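Local coordinates for protein HemO (Neisseria meningitidis, PDB 1P3V) that probably degrades heme oxidatively as a heme oxygenase, and binds the heme between two helices of an all-helical fold, at residues 13-18 and 171-176; 37-42 and 131-136; 113-118 and 150-155. All coordinates share one frame; numbering follows the deposited sequence.

Contact 1: residues 13-18 and 171-176. With HEM (protoporphyrin IX containing Fe), chain B.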
loop_
_atom_site.group_PDB
_atom_site.type_symbol
_atom_site.label_atom_id
_atom_site.label_comp_id
_atom_site.label_asym_id
_atom_site.label_seq_id
_atom_site.Cartn_x
_atom_site.Cartn_y
_atom_site.Cartn_z
ATOM N N LYS A 13 -4.201 6.539 15.197
ATOM C CA LYS A 13 -2.931 6.452 15.909
ATOM C C LYS A 13 -2.756 5.119 16.629
ATOM O O LYS A 13 -1.687 4.823 17.156
ATOM C CB LYS A 13 -2.777 7.633 16.874
ATOM C CG LYS A 13 -2.608 8.952 16.128
ATOM C CD LYS A 13 -2.131 10.103 17.003
ATOM C CE LYS A 13 -1.869 11.342 16.130
ATOM N NZ LYS A 13 -1.479 12.560 16.908
ATOM N N ARG A 14 -3.805 4.307 16.622
ATOM C CA ARG A 14 -3.753 2.996 17.252
ATOM C C ARG A 14 -3.342 1.987 16.176
ATOM O O ARG A 14 -2.567 1.062 16.434
ATOM C CB ARG A 14 -5.122 2.638 17.807
ATOM C CG ARG A 14 -5.121 1.607 18.917
ATOM C CD ARG A 14 -6.522 1.548 19.499
ATOM N NE ARG A 14 -7.049 2.899 19.686
ATOM C CZ ARG A 14 -8.343 3.196 19.778
ATOM N NH1 ARG A 14 -8.731 4.455 19.949
ATOM N NH2 ARG A 14 -9.249 2.230 19.690
ATOM N N LEU A 15 -3.880 2.173 14.974
ATOM C CA LEU A 15 -3.560 1.311 13.840
ATOM C C LEU A 15 -2.049 1.424 13.654
ATOM O O LEU A 15 -1.339 0.426 13.550
ATOM C CB LEU A 15 -4.281 1.807 12.578
ATOM C CG LEU A 15 -5.803 1.634 12.524
ATOM C CD1 LEU A 15 -6.376 2.417 11.352
ATOM C CD2 LEU A 15 -6.147 0.150 12.410
ATOM N N LYS A 16 -1.582 2.669 13.641
ATOM C CA LYS A 16 -0.172 2.993 13.494
ATOM C C LYS A 16 0.663 2.322 14.585
ATOM O O LYS A 16 1.571 1.536 14.299
ATOM C CB LYS A 16 0.012 4.510 13.563
ATOM C CG LYS A 16 1.448 4.985 13.482
ATOM C CD LYS A 16 1.502 6.498 13.649
ATOM C CE LYS A 16 2.892 7.046 13.361
ATOM N NZ LYS A 16 3.331 6.751 11.956
ATOM N N ALA A 17 0.340 2.619 15.836
ATOM C CA ALA A 17 1.084 2.038 16.941
ATOM C C ALA A 17 1.257 0.534 16.752
ATOM O O ALA A 17 2.377 0.028 16.737
ATOM C CB ALA A 17 0.375 2.334 18.270
ATOM N N ASP A 18 0.147 -0.174 16.582
ATOM C CA ASP A 18 0.186 -1.624 16.416
ATOM C C ASP A 18 0.863 -2.200 15.171
ATOM O O ASP A 18 1.200 -3.385 15.159
ATOM C CB ASP A 18 -1.233 -2.185 16.484
ATOM C CG ASP A 18 -1.807 -2.132 17.875
ATOM O OD1 ASP A 18 -1.093 -1.668 18.794
ATOM O OD2 ASP A 18 -2.969 -2.560 18.046
ATOM N N ALA A 171 -10.542 -3.559 16.579
ATOM C CA ALA A 171 -9.600 -4.631 16.835
ATOM C C ALA A 171 -9.393 -5.456 15.569
ATOM O O ALA A 171 -8.256 -5.699 15.158
ATOM C CB ALA A 171 -10.116 -5.510 17.952
ATOM N N GLU A 172 -10.493 -5.881 14.949
ATOM C CA GLU A 172 -10.406 -6.688 13.740
ATOM C C GLU A 172 -9.700 -5.930 12.627
ATOM O O GLU A 172 -9.014 -6.535 11.796
ATOM C CB GLU A 172 -11.794 -7.109 13.265
ATOM C CG GLU A 172 -12.614 -7.824 14.318
ATOM C CD GLU A 172 -13.653 -8.755 13.720
ATOM O OE1 GLU A 172 -14.209 -8.421 12.649
ATOM O OE2 GLU A 172 -13.915 -9.816 14.331
ATOM N N ALA A 173 -9.873 -4.610 12.615
ATOM C CA ALA A 173 -9.248 -3.777 11.603
ATOM C C ALA A 173 -7.733 -3.783 11.795
ATOM O O ALA A 173 -6.981 -3.866 10.826
ATOM C CB ALA A 173 -9.785 -2.362 11.685
ATOM N N ILE A 174 -7.284 -3.703 13.045
ATOM C CA ILE A 174 -5.853 -3.711 13.317
ATOM C C ILE A 174 -5.305 -5.072 12.931
ATOM O O ILE A 174 -4.154 -5.193 12.501
ATOM C CB ILE A 174 -5.544 -3.441 14.809
ATOM C CG1 ILE A 174 -5.899 -1.998 15.156
ATOM C CG2 ILE A 174 -4.073 -3.679 15.095
ATOM C CD1 ILE A 174 -5.658 -1.642 16.615
ATOM N N GLN A 175 -6.136 -6.098 13.083
ATOM C CA GLN A 175 -5.715 -7.439 12.728
ATOM C C GLN A 175 -5.644 -7.534 11.213
ATOM O O GLN A 175 -4.794 -8.243 10.662
ATOM C CB GLN A 175 -6.695 -8.475 13.266
ATOM C CG GLN A 175 -6.297 -9.912 12.938
ATOM C CD GLN A 175 -4.820 -10.181 13.226
ATOM O OE1 GLN A 175 -4.246 -9.626 14.179
ATOM N NE2 GLN A 175 -4.197 -11.043 12.408
ATOM N N GLY A 176 -6.540 -6.810 10.543
ATOM C CA GLY A 176 -6.554 -6.811 9.093
ATOM C C GLY A 176 -5.380 -6.027 8.527
ATOM O O GLY A 176 -4.804 -6.406 7.501
HETATM C CHA HEM B . 3.835 5.887 6.362
HETATM C CHB HEM B . 8.264 5.130 4.539
HETATM C CHC HEM B . 6.594 1.166 2.267
HETATM C CHD HEM B . 2.273 1.623 4.489
HETATM C C1A HEM B . 5.211 6.017 6.086
HETATM C C2A HEM B . 6.099 7.094 6.563
HETATM C C3A HEM B . 7.356 6.860 6.045
HETATM C C4A HEM B . 7.218 5.665 5.254
HETATM C CMA HEM B . 8.662 7.640 6.276
HETATM C CAA HEM B . 5.729 8.285 7.455
HETATM C CBA HEM B . 4.950 9.297 6.637
HETATM C CGA HEM B . 4.561 10.535 7.435
HETATM O O1A HEM B . 4.034 10.383 8.566
HETATM O O2A HEM B . 4.765 11.662 6.919
HETATM C C1B HEM B . 8.196 3.930 3.832
HETATM C C2B HEM B . 9.259 3.498 2.950
HETATM C C3B HEM B . 8.808 2.396 2.276
HETATM C C4B HEM B . 7.442 2.152 2.764
HETATM C CMB HEM B . 10.582 4.209 2.793
HETATM C CAB HEM B . 9.454 1.663 1.267
HETATM C CBB HEM B . 10.878 1.374 1.166
HETATM C C1C HEM B . 5.257 0.979 2.683
HETATM C C2C HEM B . 4.370 -0.033 2.112
HETATM C C3C HEM B . 3.183 0.019 2.784
HETATM C C4C HEM B . 3.341 1.105 3.745
HETATM C CMC HEM B . 4.682 -0.882 0.879
HETATM C CAC HEM B . 2.009 -0.718 2.581
HETATM C CBC HEM B . 1.874 -2.091 2.165
HETATM C C1D HEM B . 2.338 2.834 5.179
HETATM C C2D HEM B . 1.295 3.272 6.084
HETATM C C3D HEM B . 1.717 4.490 6.553
HETATM C C4D HEM B . 3.017 4.779 5.987
HETATM C CMD HEM B . -0.005 2.515 6.405
HETATM C CAD HEM B . 0.922 5.386 7.493
HETATM C CBD HEM B . 1.538 5.453 8.889
HETATM C CGD HEM B . 0.789 6.398 9.806
HETATM O O1D HEM B . -0.228 5.988 10.408
HETATM O O2D HEM B . 1.219 7.560 9.910
HETATM N NA HEM B . 5.920 5.128 5.325
HETATM N NB HEM B . 7.062 3.101 3.722
HETATM N NC HEM B . 4.608 1.713 3.646
HETATM N ND HEM B . 3.421 3.715 5.193
HETATM FE FE HEM B . 5.251 3.399 4.565
#

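Contact 2: residues 37-42 and 131-136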
loop_
_atom_site.group_PDB
_atom_site.type_symbol
_atom_site.label_atom_id
_atom_site.label_comp_id
_atom_site.label_asym_id
_atom_site.label_seq_id
_atom_site.Cartn_x
_atom_site.Cartn_y
_atom_site.Cartn_z
ATOM N N VAL A 37 17.242 0.117 -8.276
ATOM C CA VAL A 37 18.618 -0.108 -8.685
ATOM C C VAL A 37 18.710 -0.148 -10.209
ATOM O O VAL A 37 19.557 0.512 -10.798
ATOM C CB VAL A 37 19.173 -1.425 -8.076
ATOM C CG1 VAL A 37 18.611 -2.639 -8.811
ATOM C CG2 VAL A 37 20.692 -1.413 -8.106
ATOM N N SER A 38 17.814 -0.898 -10.844
ATOM C CA SER A 38 17.805 -1.021 -12.298
ATOM C C SER A 38 16.367 -1.013 -12.794
ATOM O O SER A 38 15.440 -0.904 -11.997
ATOM C CB SER A 38 18.483 -2.326 -12.708
ATOM O OG SER A 38 17.816 -3.439 -12.139
ATOM N N LYS A 39 16.178 -1.145 -14.106
ATOM C CA LYS A 39 14.841 -1.144 -14.679
ATOM C C LYS A 39 14.058 -2.419 -14.375
ATOM O O LYS A 39 12.904 -2.352 -13.956
ATOM C CB LYS A 39 14.906 -0.948 -16.196
ATOM C CG LYS A 39 13.532 -0.856 -16.852
ATOM C CD LYS A 39 13.617 -0.834 -18.374
ATOM C CE LYS A 39 12.232 -0.977 -18.995
ATOM N NZ LYS A 39 12.269 -1.170 -20.479
ATOM N N GLU A 40 14.673 -3.578 -14.609
ATOM C CA GLU A 40 14.013 -4.857 -14.345
ATOM C C GLU A 40 13.418 -4.792 -12.946
ATOM O O GLU A 40 12.223 -5.010 -12.757
ATOM C CB GLU A 40 15.010 -6.018 -14.386
ATOM C CG GLU A 40 15.759 -6.205 -15.692
ATOM C CD GLU A 40 16.656 -7.443 -15.673
ATOM O OE1 GLU A 40 17.624 -7.489 -14.877
ATOM O OE2 GLU A 40 16.383 -8.382 -16.455
ATOM N N ASN A 41 14.274 -4.483 -11.975
ATOM C CA ASN A 41 13.882 -4.387 -10.580
ATOM C C ASN A 41 12.734 -3.427 -10.297
ATOM O O ASN A 41 11.901 -3.697 -9.439
ATOM C CB ASN A 41 15.098 -4.023 -9.730
ATOM C CG ASN A 41 15.862 -5.249 -9.271
ATOM O OD1 ASN A 41 15.893 -6.263 -9.967
ATOM N ND2 ASN A 41 16.486 -5.163 -8.101
ATOM N N TYR A 42 12.681 -2.310 -11.011
ATOM C CA TYR A 42 11.600 -1.365 -10.804
ATOM C C TYR A 42 10.327 -1.949 -11.411
ATOM O O TYR A 42 9.216 -1.636 -10.984
ATOM C CB TYR A 42 11.917 -0.013 -11.443
ATOM C CG TYR A 42 10.852 1.032 -11.165
ATOM C CD1 TYR A 42 10.593 1.466 -9.866
ATOM C CD2 TYR A 42 10.067 1.542 -12.195
ATOM C CE1 TYR A 42 9.566 2.380 -9.601
ATOM C CE2 TYR A 42 9.044 2.451 -11.943
ATOM C CZ TYR A 42 8.797 2.863 -10.647
ATOM O OH TYR A 42 7.770 3.756 -10.407
ATOM N N LEU A 131 15.647 7.539 -11.504
ATOM C CA LEU A 131 15.566 6.604 -12.621
ATOM C C LEU A 131 14.781 7.132 -13.828
ATOM O O LEU A 131 14.448 6.365 -14.738
ATOM C CB LEU A 131 14.941 5.291 -12.138
ATOM C CG LEU A 131 15.856 4.068 -12.081
ATOM C CD1 LEU A 131 15.188 2.951 -11.293
ATOM C CD2 LEU A 131 16.176 3.614 -13.501
ATOM N N ASP A 132 14.488 8.433 -13.833
ATOM C CA ASP A 132 13.751 9.057 -14.933
ATOM C C ASP A 132 12.261 8.724 -14.939
ATOM O O ASP A 132 11.648 8.633 -16.000
ATOM C CB ASP A 132 14.341 8.645 -16.286
ATOM C CG ASP A 132 15.778 9.095 -16.467
ATOM O OD1 ASP A 132 16.353 8.770 -17.527
ATOM O OD2 ASP A 132 16.328 9.766 -15.561
ATOM N N TYR A 133 11.675 8.536 -13.766
ATOM C CA TYR A 133 10.256 8.228 -13.697
ATOM C C TYR A 133 9.536 9.264 -12.847
ATOM O O TYR A 133 10.099 9.781 -11.882
ATOM C CB TYR A 133 10.047 6.831 -13.119
ATOM C CG TYR A 133 10.640 5.734 -13.972
ATOM C CD1 TYR A 133 11.806 5.072 -13.584
ATOM C CD2 TYR A 133 10.046 5.371 -15.181
ATOM C CE1 TYR A 133 12.369 4.074 -14.383
ATOM C CE2 TYR A 133 10.599 4.377 -15.990
ATOM C CZ TYR A 133 11.761 3.732 -15.585
ATOM O OH TYR A 133 12.310 2.754 -16.382
ATOM N N ASN A 134 8.296 9.574 -13.213
ATOM C CA ASN A 134 7.512 10.555 -12.471
ATOM C C ASN A 134 6.010 10.469 -12.747
ATOM O O ASN A 134 5.527 9.510 -13.361
ATOM C CB ASN A 134 8.012 11.973 -12.778
ATOM C CG ASN A 134 8.142 12.236 -14.266
ATOM O OD1 ASN A 134 7.192 12.058 -15.025
ATOM N ND2 ASN A 134 9.327 12.663 -14.691
ATOM N N GLY A 135 5.288 11.491 -12.293
ATOM C CA GLY A 135 3.843 11.550 -12.452
ATOM C C GLY A 135 3.262 11.193 -13.807
ATOM O O GLY A 135 2.184 10.606 -13.880
ATOM N N GLU A 136 3.962 11.536 -14.881
ATOM C CA GLU A 136 3.466 11.261 -16.227
ATOM C C GLU A 136 4.016 9.970 -16.831
ATOM O O GLU A 136 3.419 9.404 -17.744
ATOM C CB GLU A 136 3.808 12.435 -17.159
ATOM C CG GLU A 136 3.194 13.777 -16.766
ATOM C CD GLU A 136 1.682 13.818 -16.943
ATOM O OE1 GLU A 136 1.198 13.464 -18.039
ATOM O OE2 GLU A 136 0.976 14.220 -15.991
#

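Contact 3: residues 113-118 and 150-155. With HEM (protoporphyrin IX containing Fe), chain B; CMO (carbon monoxide), chain C.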
loop_
_atom_site.group_PDB
_atom_site.type_symbol
_atom_site.label_atom_id
_atom_site.label_comp_id
_atom_site.label_asym_id
_atom_site.label_seq_id
_atom_site.Cartn_x
_atom_site.Cartn_y
_atom_site.Cartn_z
ATOM N N CYS A 113 -3.714 0.487 5.642
ATOM C CA CYS A 113 -2.416 0.039 5.151
ATOM C C CYS A 113 -2.161 0.635 3.769
ATOM O O CYS A 113 -1.085 1.189 3.504
ATOM C CB CYS A 113 -2.395 -1.493 5.079
ATOM S SG CYS A 113 -0.868 -2.215 4.402
ATOM N N ALA A 114 -3.163 0.533 2.896
ATOM C CA ALA A 114 -3.054 1.064 1.547
ATOM C C ALA A 114 -2.990 2.590 1.495
ATOM O O ALA A 114 -2.077 3.144 0.874
ATOM C CB ALA A 114 -4.215 0.577 0.696
ATOM N N GLU A 115 -3.935 3.270 2.150
ATOM C CA GLU A 115 -3.956 4.737 2.097
ATOM C C GLU A 115 -2.742 5.368 2.773
ATOM O O GLU A 115 -2.258 6.418 2.353
ATOM C CB GLU A 115 -5.263 5.298 2.691
ATOM C CG GLU A 115 -5.531 6.756 2.313
ATOM C CD GLU A 115 -5.219 7.054 0.843
ATOM O OE1 GLU A 115 -5.539 6.214 -0.035
ATOM O OE2 GLU A 115 -4.659 8.128 0.556
ATOM N N GLY A 116 -2.248 4.724 3.819
ATOM C CA GLY A 116 -1.070 5.240 4.486
ATOM C C GLY A 116 0.161 5.151 3.593
ATOM O O GLY A 116 1.008 6.046 3.624
ATOM N N SER A 117 0.269 4.092 2.788
ATOM C CA SER A 117 1.425 3.943 1.909
ATOM C C SER A 117 1.542 5.110 0.923
ATOM O O SER A 117 2.604 5.336 0.340
ATOM C CB SER A 117 1.346 2.625 1.129
ATOM O OG SER A 117 0.254 2.610 0.223
ATOM N N ASN A 118 0.444 5.834 0.723
ATOM C CA ASN A 118 0.448 6.974 -0.179
ATOM C C ASN A 118 1.046 8.146 0.591
ATOM O O ASN A 118 1.656 9.048 0.014
ATOM C CB ASN A 118 -0.980 7.285 -0.638
ATOM C CG ASN A 118 -1.044 8.443 -1.631
ATOM O OD1 ASN A 118 -0.086 8.704 -2.379
ATOM N ND2 ASN A 118 -2.189 9.134 -1.656
ATOM N N GLY A 150 0.349 15.357 3.049
ATOM C CA GLY A 150 -0.050 15.606 4.424
ATOM C C GLY A 150 -1.500 16.006 4.622
ATOM O O GLY A 150 -2.191 15.477 5.493
ATOM N N LYS A 151 -1.964 16.953 3.819
ATOM C CA LYS A 151 -3.336 17.418 3.926
ATOM C C LYS A 151 -4.275 16.262 3.612
ATOM O O LYS A 151 -5.087 15.842 4.448
ATOM C CB LYS A 151 -3.568 18.565 2.941
ATOM C CG LYS A 151 -2.590 19.731 3.086
ATOM C CD LYS A 151 -2.655 20.372 4.465
ATOM C CE LYS A 151 -1.758 21.604 4.528
ATOM N NZ LYS A 151 -1.703 22.207 5.894
ATOM N N HIS A 152 -4.139 15.739 2.400
ATOM C CA HIS A 152 -4.959 14.634 1.943
ATOM C C HIS A 152 -5.012 13.488 2.953
ATOM O O HIS A 152 -6.055 12.863 3.132
ATOM C CB HIS A 152 -4.431 14.131 0.602
ATOM C CG HIS A 152 -5.045 12.842 0.158
ATOM N ND1 HIS A 152 -6.402 12.686 -0.010
ATOM C CD2 HIS A 152 -4.485 11.648 -0.151
ATOM C CE1 HIS A 152 -6.654 11.451 -0.405
ATOM N NE2 HIS A 152 -5.509 10.801 -0.499
ATOM N N TRP A 153 -3.893 13.211 3.613
ATOM C CA TRP A 153 -3.859 12.130 4.590
ATOM C C TRP A 153 -4.605 12.506 5.860
ATOM O O TRP A 153 -5.352 11.700 6.413
ATOM C CB TRP A 153 -2.419 11.751 4.930
ATOM C CG TRP A 153 -2.319 10.847 6.115
ATOM C CD1 TRP A 153 -1.872 11.180 7.358
ATOM C CD2 TRP A 153 -2.677 9.458 6.175
ATOM N NE1 TRP A 153 -1.922 10.090 8.190
ATOM C CE2 TRP A 153 -2.412 9.017 7.491
ATOM C CE3 TRP A 153 -3.193 8.545 5.246
ATOM C CZ2 TRP A 153 -2.648 7.697 7.902
ATOM C CZ3 TRP A 153 -3.427 7.233 5.656
ATOM C CH2 TRP A 153 -3.153 6.823 6.973
ATOM N N ARG A 154 -4.399 13.732 6.325
ATOM C CA ARG A 154 -5.079 14.188 7.529
ATOM C C ARG A 154 -6.582 14.135 7.278
ATOM O O ARG A 154 -7.357 13.746 8.153
ATOM C CB ARG A 154 -4.638 15.613 7.856
ATOM C CG ARG A 154 -3.148 15.711 8.117
ATOM C CD ARG A 154 -2.632 17.128 7.960
ATOM N NE ARG A 154 -1.178 17.132 7.831
ATOM C CZ ARG A 154 -0.484 18.084 7.213
ATOM N NH1 ARG A 154 -1.115 19.116 6.660
ATOM N NH2 ARG A 154 0.842 17.997 7.135
ATOM N N ALA A 155 -6.984 14.511 6.067
ATOM C CA ALA A 155 -8.394 14.497 5.697
ATOM C C ALA A 155 -8.905 13.060 5.740
ATOM O O ALA A 155 -10.003 12.799 6.226
ATOM C CB ALA A 155 -8.579 15.085 4.300
HETATM C CHA HEM B . 3.835 5.887 6.362
HETATM C CHB HEM B . 8.264 5.130 4.539
HETATM C CHC HEM B . 6.594 1.166 2.267
HETATM C CHD HEM B . 2.273 1.623 4.489
HETATM C C1A HEM B . 5.211 6.017 6.086
HETATM C C2A HEM B . 6.099 7.094 6.563
HETATM C C3A HEM B . 7.356 6.860 6.045
HETATM C C4A HEM B . 7.218 5.665 5.254
HETATM C CMA HEM B . 8.662 7.640 6.276
HETATM C CAA HEM B . 5.729 8.285 7.455
HETATM C CBA HEM B . 4.950 9.297 6.637
HETATM C CGA HEM B . 4.561 10.535 7.435
HETATM O O1A HEM B . 4.034 10.383 8.566
HETATM O O2A HEM B . 4.765 11.662 6.919
HETATM C C1B HEM B . 8.196 3.930 3.832
HETATM C C2B HEM B . 9.259 3.498 2.950
HETATM C C3B HEM B . 8.808 2.396 2.276
HETATM C C4B HEM B . 7.442 2.152 2.764
HETATM C CMB HEM B . 10.582 4.209 2.793
HETATM C CAB HEM B . 9.454 1.663 1.267
HETATM C CBB HEM B . 10.878 1.374 1.166
HETATM C C1C HEM B . 5.257 0.979 2.683
HETATM C C2C HEM B . 4.370 -0.033 2.112
HETATM C C3C HEM B . 3.183 0.019 2.784
HETATM C C4C HEM B . 3.341 1.105 3.745
HETATM C CMC HEM B . 4.682 -0.882 0.879
HETATM C CAC HEM B . 2.009 -0.718 2.581
HETATM C CBC HEM B . 1.874 -2.091 2.165
HETATM C C1D HEM B . 2.338 2.834 5.179
HETATM C C2D HEM B . 1.295 3.272 6.084
HETATM C C3D HEM B . 1.717 4.490 6.553
HETATM C C4D HEM B . 3.017 4.779 5.987
HETATM C CMD HEM B . -0.005 2.515 6.405
HETATM C CAD HEM B . 0.922 5.386 7.493
HETATM C CBD HEM B . 1.538 5.453 8.889
HETATM C CGD HEM B . 0.789 6.398 9.806
HETATM O O1D HEM B . -0.228 5.988 10.408
HETATM O O2D HEM B . 1.219 7.560 9.910
HETATM N NA HEM B . 5.920 5.128 5.325
HETATM N NB HEM B . 7.062 3.101 3.722
HETATM N NC HEM B . 4.608 1.713 3.646
HETATM N ND HEM B . 3.421 3.715 5.193
HETATM FE FE HEM B . 5.251 3.399 4.565
HETATM C C CMO C . 4.902 4.415 2.917
HETATM O O CMO C . 4.843 4.797 1.780
#

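Contact 1: residues 13-18 and 171-176
Ile174 points toward helix 11-32 and is gripped there by Leu15, Asp18 and Arg14, the central piece of a helix-helix packing in the all-helical heme oxygenase fold. The two short helical segments run in roughly the same direction, crossing at -43° with their axes 9.8 Å apart, and Leu15 and Ile174 are the residues whose backbones come nearest.

The apolar part is small and tight. One methyl of Leu15, CD2, presses on Ile174 CG1 at 3.5 Å, closer than carbons usually sit, and it also reaches the flank of Ala173. At the tip of the isoleucine, Arg14 CG lies 4.0 Å from Ile174 CD1, so an arginine contributes its aliphatic stem. Its guanidinium belongs to a salt bridge with Glu170, the residue just before 171-176.

Polar and apolar groups meet at Asp18. Its OD2 lies 3.2 Å from Ile174 CD1 and 3.3 Å from Ile174 CG2, so one carboxylate oxygen sits against both branch ends of the isoleucine, the two side chains crossing at about a right angle. A second link joins the same two helices: Arg178 NH2, farther along helix 167-191, is hydrogen-bonded to Asp18 O.

Lys16 turns to the heme. It and Leu15 touch Tyr112 of helix 104-120, whose hydroxyl is hydrogen-bonded to the heme. Lys16 runs its carbon chain beside a heme propionate, with CB 3.5 Å from heme O1D. That chain is extended until its last torsion, where a bend (chi4 60°) brings the ammonium round to the carboxylate, and Lys16 NZ makes a weak hydrogen bond of 3.0 Å to heme O2D.

Contact 2: residues 37-42 and 131-136
Tyr42 and Tyr133 lie ring on ring in an offset stack, centroids 5.0 Å apart and planes tilted by 21°. The side chains enter from their two backbones in opposite directions and slide past each other, so only part of each ring overlaps. It is the CD2-CE2 side of Tyr42 that does the touching: Tyr42 CE2 stands 4.1 Å above the plane of the Tyr133 ring, over one face but displaced toward the rim. Tyr42 reaches there because its CG is anti to the backbone N (chi1 -176°), which swings the ring off the first turn of helix 39-60 and across to the loop, against Tyr133. A hydrogen bond from Tyr42 OH to the carbonyl of Gly138 then fixes the hydroxyl end of the phenol.

At the hydroxyl end of Tyr133 the packing changes character. Lys39 crosses it at about a right angle, bringing CG to 3.8 Å from Tyr133 OH while the rest of its extended chain leads away. Leu131 packs nearer the start of the helix: its CD1 methyl lies 3.9 Å from Ser38 O and 4.4 Å from Tyr42 CB. That same Ser38 carbonyl accepts the amide of Tyr42, the first-turn bond of a helix for which Ser38 is the N-cap residue.

Leu131 and Tyr133 both point toward residues 37-42; between them Asp132, with positive phi, is the C' residue of a Schellman motif that stops helix 122-130, and farther on Asn134 OD1 accepts the amide of Glu136 in an Asx turn. The contact thus joins the beginning of helix 39-60 to the loop that leaves helix 122-130 on its way to helix 149-162, with Phe36 against Leu131 and Leu88 against Tyr133.

Contact 3: residues 113-118 and 150-155
The indole of Trp153 lies against the backbone of Gly116, with Trp153 CZ3 3.3 Å from Gly116 CA. Next to it, His152 NE2 donates a weak, bent hydrogen bond to Glu115 OE2 at 3.0 Å, the carboxylate and imidazole planes 82° apart. The CB of Glu115 meets the indole at its edge, in plane. Asn118 ND2 comes up at the edge of the histidine ring, and sends a weak but nearly straight bond of 3.5 Å to the same Glu115 OE2. A bend at chi2 (42°) turns the Glu115 carboxylate toward His152 and Asn118.

Behind this shell, Glu115 OE1 is hydrogen-bonded to Tyr60 OH of helix 39-60, and His152 stacks on His145. The two helices run nearly antiparallel, at 159°.

On its other side, helix 104-120 faces the heme through its backbone: having no side chain, Gly116 brings its carbonyl carbon to 3.3 Å from heme C2D. Ser117 CB lies over the macrocycle near meso carbon CHD, 3.6 Å from heme C3C, on the carbon monoxide side. Trp153 CZ2 approaches propionate oxygen O1D of the heme at 3.9 Å.

A buried carboxylate hydrogen-bonded at both oxygens probably stays ionised and would favour a proton on His152 NE2, though the bent geometry makes this a weak link between the helices.

Contacts 1 and 3 both touch the heme, their centres about 15 Å apart, while contact 2 lies on the opposite side of the chain's centre from contact 1, with centres about 32 Å apart. Contact 1 joins helix 11-32, which carries the iron ligand His23, to helix 167-191, closing a loop of chain in which the other two are nested. Those two interleave: 37-42, 113-118, 131-136 and 150-155 follow in alternation, their centres about 23 Å apart. Helix 104-120, part of contact 3, also reaches contact 1, since Tyr112 meets Leu15, Lys16 and Trp153. All three contacts lie in one all-helical domain, two beside the cofactor and one away from it.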